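Long-range contact in inclusion membrane protein A (Chlamydia trachomatis, PDB 6E7E), which probably mediates the homotypic fusion of chlamydial inclusions as a SNARE-like inclusion membrane protein, of which this chain is the soluble domain: residues Y8-N22 / F60-Y74. The protein carries 2 engineered substitutions. Residues are numbered along the deposited sequence; the frame is centred on the assembly and turned at random.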
ATOM      1  N   TYR A   8     -17.756   6.236  -7.485  1.00 11.13           N
ATOM      2  CA  TYR A   8     -17.607   6.539  -6.041  1.00 11.39           C
ATOM      3  C   TYR A   8     -17.740   5.256  -5.218  1.00 10.82           C
ATOM      4  O   TYR A   8     -16.926   5.018  -4.315  1.00 11.00           O
ATOM      5  CB  TYR A   8     -18.625   7.599  -5.630  1.00 13.05           C
ATOM      6  CG  TYR A   8     -18.796   7.752  -4.149  1.00 13.30           C
ATOM      7  CD1 TYR A   8     -17.871   8.444  -3.389  1.00 14.01           C
ATOM      8  CD2 TYR A   8     -19.833   7.119  -3.489  1.00 18.03           C
ATOM      9  CE1 TYR A   8     -18.000   8.548  -2.012  1.00 15.80           C
ATOM     10  CE2 TYR A   8     -19.967   7.209  -2.116  1.00 20.80           C
ATOM     11  CZ  TYR A   8     -19.047   7.921  -1.369  1.00 19.54           C
ATOM     12  OH  TYR A   8     -19.167   8.034  -0.015  1.00 24.80           O
ATOM     13  N   GLN A   9     -18.729   4.435  -5.515  1.00 10.95           N
ATOM     14  CA  GLN A   9     -18.921   3.177  -4.757  1.00 11.59           C
ATOM     15  C   GLN A   9     -17.739   2.233  -4.995  1.00 10.58           C
ATOM     16  O   GLN A   9     -17.302   1.555  -4.036  1.00 11.36           O
ATOM     17  CB  GLN A   9     -20.241   2.546  -5.136  1.00 12.70           C
ATOM     18  CG  GLN A   9     -21.411   3.341  -4.618  1.00 14.69           C
ATOM     19  CD  GLN A   9     -22.733   2.992  -5.245  1.00 15.87           C
ATOM     20  OE1 GLN A   9     -22.870   2.229  -6.217  1.00 19.65           O
ATOM     21  NE2 GLN A   9     -23.738   3.565  -4.640  1.00 17.71           N
ATOM     22  N   ASP A  10     -17.206   2.169  -6.206  1.00 10.41           N
ATOM     23  CA  ASP A  10     -16.006   1.332  -6.478  1.00 10.97           C
ATOM     24  C   ASP A  10     -14.828   1.845  -5.667  1.00 10.05           C
ATOM     25  O   ASP A  10     -14.101   1.066  -5.073  1.00 11.16           O
ATOM     26  CB  ASP A  10     -15.644   1.391  -7.960  1.00 11.80           C
ATOM     27  CG  ASP A  10     -16.560   0.658  -8.894  1.00 15.25           C
ATOM     28  OD1 ASP A  10     -17.291  -0.197  -8.413  1.00 17.80           O
ATOM     29  OD2 ASP A  10     -16.529   1.001 -10.100  1.00 17.96           O
ATOM     30  N   LEU A  11     -14.652   3.152  -5.668  1.00  9.83           N
ATOM     31  CA  LEU A  11     -13.530   3.730  -4.920  1.00  9.70           C
ATOM     32  C   LEU A  11     -13.722   3.505  -3.423  1.00  9.33           C
ATOM     33  O   LEU A  11     -12.739   3.263  -2.721  1.00  9.84           O
ATOM     34  CB  LEU A  11     -13.385   5.199  -5.262  1.00 10.25           C
ATOM     35  CG  LEU A  11     -12.165   5.869  -4.660  1.00 11.21           C
ATOM     36  CD1 LEU A  11     -10.851   5.221  -5.120  1.00 12.95           C
ATOM     37  CD2 LEU A  11     -12.175   7.339  -4.986  1.00 14.48           C
ATOM     38  N   GLN A  12     -14.937   3.621  -2.926  1.00  9.36           N
ATOM     39  CA  GLN A  12     -15.204   3.385  -1.500  1.00  9.92           C
ATOM     40  C   GLN A  12     -14.718   1.987  -1.114  1.00  9.95           C
ATOM     41  O   GLN A  12     -14.056   1.805  -0.088  1.00 10.36           O
ATOM     42  CB  GLN A  12     -16.677   3.542  -1.253  1.00 11.77           C
ATOM     43  CG  GLN A  12     -17.135   3.283   0.160  1.00 16.62           C
ATOM     44  CD  GLN A  12     -18.642   3.337   0.243  1.00 20.40           C
ATOM     45  OE1 GLN A  12     -19.374   2.856  -0.620  1.00 30.72           O
ATOM     46  NE2 GLN A  12     -19.121   3.962   1.298  1.00 25.54           N
ATOM     47  N   ARG A  13     -15.047   1.017  -1.950  1.00  9.98           N
ATOM     48  CA  ARG A  13     -14.634  -0.377  -1.693  1.00 11.11           C
ATOM     49  C   ARG A  13     -13.113  -0.490  -1.718  1.00  9.95           C
ATOM     50  O   ARG A  13     -12.518  -1.120  -0.829  1.00 10.57           O
ATOM     51  CB  ARG A  13     -15.260  -1.260  -2.773  1.00 14.61           C
ATOM     52  CG  ARG A  13     -14.892  -2.734  -2.767  1.00 17.15           C
ATOM     53  CD  ARG A  13     -15.359  -3.430  -4.071  1.00 19.71           C
ATOM     54  NE  ARG A  13     -16.776  -3.182  -4.342  1.00 20.06           N
ATOM     55  CZ  ARG A  13     -17.322  -2.541  -5.387  1.00 17.93           C
ATOM     56  NH1 ARG A  13     -16.597  -2.127  -6.414  1.00 18.18           N
ATOM     57  NH2 ARG A  13     -18.635  -2.337  -5.402  1.00 21.43           N
ATOM     58  N   GLU A  14     -12.467   0.076  -2.724  1.00  9.29           N
ATOM     59  CA  GLU A  14     -11.007  -0.080  -2.820  1.00  9.50           C
ATOM     60  C   GLU A  14     -10.299   0.689  -1.712  1.00  8.56           C
ATOM     61  O   GLU A  14      -9.290   0.191  -1.221  1.00  9.31           O
ATOM     62  CB  GLU A  14     -10.530   0.356  -4.197  1.00 10.41           C
ATOM     63  CG  GLU A  14     -11.091  -0.473  -5.339  1.00 12.24           C
ATOM     64  CD  GLU A  14     -11.007  -1.980  -5.142  1.00 12.95           C
ATOM     65  OE1 GLU A  14      -9.918  -2.467  -4.864  1.00 16.34           O
ATOM     66  OE2 GLU A  14     -12.036  -2.667  -5.254  1.00 18.33           O
ATOM     67  N   VAL A  15     -10.778   1.870  -1.327  1.00  9.09           N
ATOM     68  CA  VAL A  15     -10.133   2.584  -0.204  1.00  9.16           C
ATOM     69  C   VAL A  15     -10.349   1.818   1.091  1.00  9.01           C
ATOM     70  O   VAL A  15      -9.408   1.743   1.905  1.00  9.30           O
ATOM     71  CB  VAL A  15     -10.628   4.029  -0.125  1.00 10.53           C
ATOM     72  CG1 VAL A  15     -10.217   4.690   1.169  1.00 11.85           C
ATOM     73  CG2 VAL A  15     -10.147   4.791  -1.320  1.00 11.46           C
ATOM     74  N   GLY A  16     -11.506   1.222   1.290  1.00  9.42           N
ATOM     75  CA  GLY A  16     -11.685   0.376   2.482  1.00  9.82           C
ATOM     76  C   GLY A  16     -10.646  -0.738   2.489  1.00  8.90           C
ATOM     77  O   GLY A  16     -10.057  -1.036   3.538  1.00  9.81           O
ATOM     78  N   SER A  17     -10.432  -1.366   1.357  1.00  8.55           N
ATOM     79  CA  SER A  17      -9.409  -2.432   1.231  1.00  8.82           C
ATOM     80  C   SER A  17      -8.015  -1.870   1.467  1.00  8.28           C
ATOM     81  O   SER A  17      -7.214  -2.525   2.148  1.00  8.84           O
ATOM     82  CB  SER A  17      -9.518  -3.097  -0.100  1.00  9.15           C
ATOM     83  OG  SER A  17     -10.721  -3.813  -0.166  1.00 12.85           O
ATOM     84  N   LEU A  18      -7.699  -0.714   0.917  1.00  8.50           N
ATOM     85  CA  LEU A  18      -6.381  -0.101   1.137  1.00  8.90           C
ATOM     86  C   LEU A  18      -6.149   0.133   2.624  1.00  8.85           C
ATOM     87  O   LEU A  18      -5.003  -0.027   3.078  1.00  9.33           O
ATOM     88  CB  LEU A  18      -6.253   1.211   0.378  1.00  9.32           C
ATOM     89  CG  LEU A  18      -6.036   1.050  -1.114  1.00 11.20           C
ATOM     90  CD1 LEU A  18      -6.321   2.382  -1.783  1.00 14.04           C
ATOM     91  CD2 LEU A  18      -4.630   0.558  -1.406  1.00 12.83           C
ATOM     92  N   LYS A  19      -7.162   0.548   3.377  1.00  8.73           N
ATOM     93  CA  LYS A  19      -6.992   0.783   4.813  1.00  9.82           C
ATOM     94  C   LYS A  19      -6.739  -0.548   5.520  1.00  9.30           C
ATOM     95  O   LYS A  19      -5.945  -0.583   6.472  1.00  9.98           O
ATOM     96  CB  LYS A  19      -8.213   1.488   5.385  1.00 10.68           C
ATOM     97  CG  LYS A  19      -8.310   2.942   4.948  1.00 12.51           C
ATOM     98  CD  LYS A  19      -9.551   3.621   5.461  1.00 16.37           C
ATOM     99  CE  LYS A  19      -9.579   5.080   5.098  1.00 19.84           C
ATOM    100  NZ  LYS A  19     -10.772   5.758   5.647  1.00 29.73           N
ATOM    101  N   GLU A  20      -7.375  -1.628   5.091  1.00  8.71           N
ATOM    102  CA  GLU A  20      -7.064  -2.952   5.672  1.00  8.88           C
ATOM    103  C   GLU A  20      -5.634  -3.362   5.340  1.00  8.40           C
ATOM    104  O   GLU A  20      -4.908  -3.881   6.202  1.00  8.99           O
ATOM    105  CB  GLU A  20      -8.031  -4.001   5.144  1.00  9.90           C
ATOM    106  CG  GLU A  20      -9.460  -3.769   5.567  1.00 11.44           C
ATOM    107  CD  GLU A  20     -10.357  -4.946   5.315  1.00 17.33           C
ATOM    108  OE1 GLU A  20      -9.972  -5.821   4.523  1.00 19.39           O
ATOM    109  OE2 GLU A  20     -11.397  -5.014   5.972  1.00 26.78           O
ATOM    110  N   ILE A  21      -5.232  -3.157   4.099  1.00  8.49           N
ATOM    111  CA  ILE A  21      -3.866  -3.469   3.639  1.00  8.71           C
ATOM    112  C   ILE A  21      -2.884  -2.652   4.462  1.00  9.12           C
ATOM    113  O   ILE A  21      -1.868  -3.179   4.917  1.00  9.15           O
ATOM    114  CB  ILE A  21      -3.754  -3.217   2.133  1.00  9.23           C
ATOM    115  CG1 ILE A  21      -4.501  -4.278   1.331  1.00  9.91           C
ATOM    116  CG2 ILE A  21      -2.304  -3.102   1.710  1.00  9.73           C
ATOM    117  CD1 ILE A  21      -4.778  -3.837  -0.102  1.00 11.06           C
ATOM    118  N   ASN A  22      -3.158  -1.372   4.653  1.00  8.96           N
ATOM    119  CA  ASN A  22      -2.263  -0.516   5.453  1.00 10.08           C
ATOM    120  C   ASN A  22      -2.080  -1.091   6.849  1.00  9.34           C
ATOM    121  O   ASN A  22      -0.971  -1.179   7.365  1.00  9.91           O
ATOM    122  CB  ASN A  22      -2.870   0.883   5.533  1.00 11.27           C
ATOM    123  CG  ASN A  22      -2.042   1.833   6.360  1.00 12.69           C
ATOM    124  OD1 ASN A  22      -2.487   2.348   7.389  1.00 17.60           O
ATOM    125  ND2 ASN A  22      -0.807   2.005   5.976  1.00 15.01           N
ATOM    126  N   PHE A  60       3.315   3.797   4.395  1.00 21.21           N
ATOM    127  CA  PHE A  60       2.425   3.179   3.391  1.00 17.84           C
ATOM    128  C   PHE A  60       1.134   3.996   3.289  1.00 14.71           C
ATOM    129  O   PHE A  60       0.673   4.109   2.195  1.00 16.33           O
ATOM    130  CB  PHE A  60       2.177   1.693   3.663  1.00 18.66           C
ATOM    131  CG  PHE A  60       1.274   1.066   2.632  1.00 16.51           C
ATOM    132  CD1 PHE A  60       1.740   0.701   1.387  1.00 18.53           C
ATOM    133  CD2 PHE A  60      -0.081   0.997   2.836  1.00 13.54           C
ATOM    134  CE1 PHE A  60       0.888   0.193   0.419  1.00 19.32           C
ATOM    135  CE2 PHE A  60      -0.933   0.480   1.874  1.00 15.03           C
ATOM    136  CZ  PHE A  60      -0.449   0.084   0.663  1.00 17.92           C
ATOM    137  N   ARG A  61       0.555   4.503   4.375  1.00 16.04           N
ATOM    138  CA  ARG A  61      -0.752   5.211   4.277  1.00 18.87           C
ATOM    139  C   ARG A  61      -0.608   6.375   3.300  1.00 19.53           C
ATOM    140  O   ARG A  61      -1.543   6.638   2.526  1.00 22.19           O
ATOM    141  CB  ARG A  61      -1.273   5.622   5.655  1.00 25.18           C
ATOM    142  CG  ARG A  61      -0.511   6.739   6.347  1.00 30.79           C
ATOM    143  CD  ARG A  61      -1.410   7.393   7.385  1.00 36.69           C
ATOM    144  NE  ARG A  61      -0.670   8.263   8.291  1.00 46.46           N
ATOM    145  CZ  ARG A  61      -0.065   7.875   9.415  1.00 49.66           C
ATOM    146  NH1 ARG A  61      -0.101   6.612   9.810  1.00 49.27           N
ATOM    147  NH2 ARG A  61       0.584   8.766  10.145  1.00 50.85           N
ATOM    148  N   ASP A  62       0.564   6.993   3.290  1.00 20.44           N
ATOM    149  CA  ASP A  62       0.813   8.180   2.440  1.00 24.44           C
ATOM    150  C   ASP A  62       0.788   7.752   0.974  1.00 22.81           C
ATOM    151  O   ASP A  62       0.458   8.578   0.156  1.00 28.98           O
ATOM    152  CB  ASP A  62       2.119   8.888   2.818  1.00 28.38           C
ATOM    153  CG  ASP A  62       2.082   9.464   4.221  1.00 36.87           C
ATOM    154  OD1 ASP A  62       1.031  10.029   4.585  1.00 44.75           O
ATOM    155  OD2 ASP A  62       3.093   9.316   4.946  1.00 48.94           O
ATOM    156  N   ASN A  63       1.030   6.480   0.663  1.00 21.26           N
ATOM    157  CA  ASN A  63       1.128   5.980  -0.734  1.00 20.12           C
ATOM    158  C   ASN A  63      -0.257   5.798  -1.373  1.00 16.12           C
ATOM    159  O   ASN A  63      -0.308   5.563  -2.601  1.00 16.39           O
ATOM    160  CB  ASN A  63       1.930   4.677  -0.786  1.00 22.65           C
ATOM    161  CG  ASN A  63       3.412   4.896  -0.549  1.00 29.89           C
ATOM    162  OD1 ASN A  63       4.067   4.152   0.190  1.00 36.33           O
ATOM    163  ND2 ASN A  63       3.932   5.971  -1.117  1.00 35.12           N
ATOM    164  N   TYR A  64      -1.354   5.978  -0.638  1.00 14.85           N
ATOM    165  CA  TYR A  64      -2.696   5.960  -1.288  1.00 14.34           C
ATOM    166  C   TYR A  64      -3.521   7.188  -0.903  1.00 13.43           C
ATOM    167  O   TYR A  64      -4.723   7.244  -1.175  1.00 13.63           O
ATOM    168  CB  TYR A  64      -3.479   4.666  -1.038  1.00 13.85           C
ATOM    169  CG  TYR A  64      -3.758   4.355   0.413  1.00 12.49           C
ATOM    170  CD1 TYR A  64      -4.873   4.854   1.048  1.00 12.07           C
ATOM    171  CD2 TYR A  64      -2.914   3.555   1.159  1.00 13.11           C
ATOM    172  CE1 TYR A  64      -5.137   4.602   2.378  1.00 13.29           C
ATOM    173  CE2 TYR A  64      -3.164   3.274   2.489  1.00 13.68           C
ATOM    174  CZ  TYR A  64      -4.259   3.834   3.110  1.00 13.11           C
ATOM    175  OH  TYR A  64      -4.486   3.547   4.423  1.00 16.22           O
ATOM    176  N   LYS A  65      -2.883   8.206  -0.342  1.00 13.81           N
ATOM    177  CA  LYS A  65      -3.615   9.403   0.139  1.00 14.77           C
ATOM    178  C   LYS A  65      -4.465  10.026  -0.970  1.00 13.81           C
ATOM    179  O   LYS A  65      -5.536  10.559  -0.652  1.00 13.54           O
ATOM    180  CB  LYS A  65      -2.597  10.399   0.680  1.00 19.07           C
ATOM    181  CG  LYS A  65      -3.186  11.702   1.182  1.00 23.52           C
ATOM    182  CD  LYS A  65      -2.151  12.708   1.636  1.00 30.51           C
ATOM    183  CE  LYS A  65      -0.763  12.459   1.083  1.00 34.82           C
ATOM    184  NZ  LYS A  65       0.034  13.705   1.000  1.00 39.30           N
ATOM    185  N   GLY A  66      -4.013  10.030  -2.219  1.00 12.62           N
ATOM    186  CA  GLY A  66      -4.818  10.677  -3.263  1.00 11.77           C
ATOM    187  C   GLY A  66      -6.149   9.989  -3.452  1.00 11.90           C
ATOM    188  O   GLY A  66      -7.150  10.652  -3.735  1.00 12.84           O
ATOM    189  N   PHE A  67      -6.187   8.671  -3.323  1.00 13.10           N
ATOM    190  CA  PHE A  67      -7.447   7.905  -3.466  1.00 12.99           C
ATOM    191  C   PHE A  67      -8.350   8.220  -2.287  1.00 12.73           C
ATOM    192  O   PHE A  67      -9.563   8.332  -2.470  1.00 13.23           O
ATOM    193  CB  PHE A  67      -7.159   6.427  -3.631  1.00 13.03           C
ATOM    194  CG  PHE A  67      -6.506   6.082  -4.930  1.00 15.10           C
ATOM    195  CD1 PHE A  67      -7.222   6.198  -6.103  1.00 16.21           C
ATOM    196  CD2 PHE A  67      -5.164   5.755  -4.990  1.00 15.50           C
ATOM    197  CE1 PHE A  67      -6.631   5.907  -7.318  1.00 18.76           C
ATOM    198  CE2 PHE A  67      -4.571   5.465  -6.206  1.00 19.16           C
ATOM    199  CZ  PHE A  67      -5.315   5.524  -7.361  1.00 19.07           C
ATOM    200  N   GLU A  68      -7.781   8.204  -1.087  1.00 13.12           N
ATOM    201  CA  GLU A  68      -8.576   8.515   0.112  1.00 14.82           C
ATOM    202  C   GLU A  68      -9.115   9.938  -0.011  1.00 13.24           C
ATOM    203  O   GLU A  68     -10.301  10.212   0.285  1.00 14.53           O
ATOM    204  CB  GLU A  68      -7.709   8.291   1.352  1.00 16.63           C
ATOM    205  CG  GLU A  68      -8.493   8.418   2.627  1.00 17.69           C
ATOM    206  CD  GLU A  68      -7.761   7.991   3.878  1.00 18.81           C
ATOM    207  OE1 GLU A  68      -6.672   7.412   3.762  1.00 20.23           O
ATOM    208  OE2 GLU A  68      -8.304   8.247   4.953  1.00 20.74           O
ATOM    209  N   SER A  69      -8.274  10.863  -0.446  1.00 14.08           N
ATOM    210  CA  SER A  69      -8.720  12.259  -0.626  1.00 14.41           C
ATOM    211  C   SER A  69      -9.839  12.368  -1.673  1.00 14.32           C
ATOM    212  O   SER A  69     -10.802  13.116  -1.474  1.00 15.16           O
ATOM    213  CB  SER A  69      -7.566  13.118  -1.017  1.00 15.39           C
ATOM    214  OG  SER A  69      -6.663  13.300   0.061  1.00 18.03           O
ATOM    215  N   LEU A  70      -9.713  11.667  -2.793  1.00 13.38           N
ATOM    216  CA  LEU A  70     -10.733  11.692  -3.864  1.00 13.94           C
ATOM    217  C   LEU A  70     -12.062  11.227  -3.298  1.00 13.87           C
ATOM    218  O   LEU A  70     -13.091  11.863  -3.511  1.00 14.30           O
ATOM    219  CB  LEU A  70     -10.306  10.786  -5.012  1.00 15.26           C
ATOM    220  CG  LEU A  70     -11.235  10.791  -6.220  1.00 16.85           C
ATOM    221  CD1 LEU A  70     -11.349  12.184  -6.832  1.00 19.41           C
ATOM    222  CD2 LEU A  70     -10.740   9.791  -7.234  1.00 17.69           C
ATOM    223  N   LEU A  71     -12.028  10.129  -2.574  1.00 14.44           N
ATOM    224  CA  LEU A  71     -13.271   9.574  -1.997  1.00 15.19           C
ATOM    225  C   LEU A  71     -13.904  10.676  -1.138  1.00 15.16           C
ATOM    226  O   LEU A  71     -15.124  10.877  -1.181  1.00 18.54           O
ATOM    227  CB  LEU A  71     -12.951   8.310  -1.195  1.00 15.12           C
ATOM    228  CG  LEU A  71     -14.164   7.616  -0.620  1.00 15.79           C
ATOM    229  CD1 LEU A  71     -14.969   6.985  -1.747  1.00 17.36           C
ATOM    230  CD2 LEU A  71     -13.723   6.593   0.405  1.00 17.33           C
ATOM    231  N   ASP A  72     -13.087  11.349  -0.321  1.00 17.41           N
ATOM    232  CA  ASP A  72     -13.578  12.364   0.642  1.00 19.29           C
ATOM    233  C   ASP A  72     -14.139  13.583  -0.111  1.00 18.75           C
ATOM    234  O   ASP A  72     -14.937  14.327   0.486  1.00 22.55           O
ATOM    235  CB  ASP A  72     -12.485  12.805   1.620  1.00 23.54           C
ATOM    236  CG  ASP A  72     -12.080  11.756   2.648  1.00 30.56           C
ATOM    237  OD1 ASP A  72     -12.835  10.781   2.841  1.00 39.02           O
ATOM    238  OD2 ASP A  72     -11.014  11.935   3.266  1.00 41.74           O
ATOM    239  N   GLU A  73     -13.751  13.821  -1.369  1.00 18.36           N
ATOM    240  CA  GLU A  73     -14.234  14.991  -2.146  1.00 19.31           C
ATOM    241  C   GLU A  73     -15.631  14.745  -2.712  1.00 20.31           C
ATOM    242  O   GLU A  73     -16.256  15.715  -3.106  1.00 22.46           O
ATOM    243  CB  GLU A  73     -13.266  15.338  -3.283  1.00 21.54           C
ATOM    244  CG  GLU A  73     -11.957  15.903  -2.780  1.00 21.89           C
ATOM    245  CD  GLU A  73     -12.097  17.179  -1.976  1.00 23.35           C
ATOM    246  OE1 GLU A  73     -12.914  18.009  -2.355  1.00 22.89           O
ATOM    247  OE2 GLU A  73     -11.394  17.329  -0.961  1.00 26.33           O
ATOM    248  N   TYR A  74     -16.136  13.529  -2.788  1.00 19.13           N
ATOM    249  CA  TYR A  74     -17.370  13.284  -3.574  1.00 17.35           C
ATOM    250  C   TYR A  74     -18.606  13.959  -2.967  1.00 20.02           C
ATOM    251  O   TYR A  74     -19.360  14.540  -3.734  1.00 20.03           O
ATOM    252  CB  TYR A  74     -17.656  11.791  -3.688  1.00 15.42           C
ATOM    253  CG  TYR A  74     -18.865  11.495  -4.537  1.00 15.27           C
ATOM    254  CD1 TYR A  74     -18.789  11.490  -5.915  1.00 16.61           C
ATOM    255  CD2 TYR A  74     -20.086  11.174  -3.961  1.00 17.99           C
ATOM    256  CE1 TYR A  74     -19.901  11.222  -6.701  1.00 16.79           C
ATOM    257  CE2 TYR A  74     -21.203  10.911  -4.735  1.00 18.74           C
ATOM    258  CZ  TYR A  74     -21.119  10.936  -6.113  1.00 16.72           C
ATOM    259  OH  TYR A  74     -22.216  10.676  -6.909  1.00 19.42           O
TER
HETATM  260  O   HOH W   1       0.896   3.715   7.212  1.00 35.71           O
HETATM  261  O   HOH W   2      -0.658   3.482   9.414  1.00 41.23           O
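Leu71 enters as a knob into the hole formed by Tyr8, Leu11, Gln12 and Val15, joining helix 4-38 to the short helix 65-73 within the all-helical bundle of the IncA soluble domain. The axes of segments 8-22 and 65-73 come within 9.8 Å, their directions 138° apart, an oblique antiparallel crossing. Leu71 CD1 lies 3.4 Å from Tyr8 CE1, while its other methyl, CD2, faces Val15 CB. Deeper in, Leu11 CD2 meets Leu70 CD2 at 3.6 Å and Leu11 CD1 touches Phe67 CD1; beyond them Phe67 packs on Leu148 and Leu152 of helix 125-165.

Aromatic rings pack at the Tyr8 end and again near Leu18. Tyr8 and Tyr74 form an offset stack, their planes 21° apart, with Tyr8 CB above the Tyr74 ring in a CH-pi contact. Tyr64, at the N-cap position, has CG between its backbone N and carbonyl carbon (chi1 60°), which sets the ring between Arg61 O on one face and Leu18 CB on the other, the latter 3.9 Å from the ring centroid. Farther along, Ile21 CG2 packs against Phe60 CZ.

Polar links are few. The extended Lys19 chain brings NZ 3.6 Å from Glu68 OE2, a loose salt bridge. No direct hydrogen bond joins the segments; instead, one water accepts from both Asn22 ND2, at 2.7 Å, and Arg61 N.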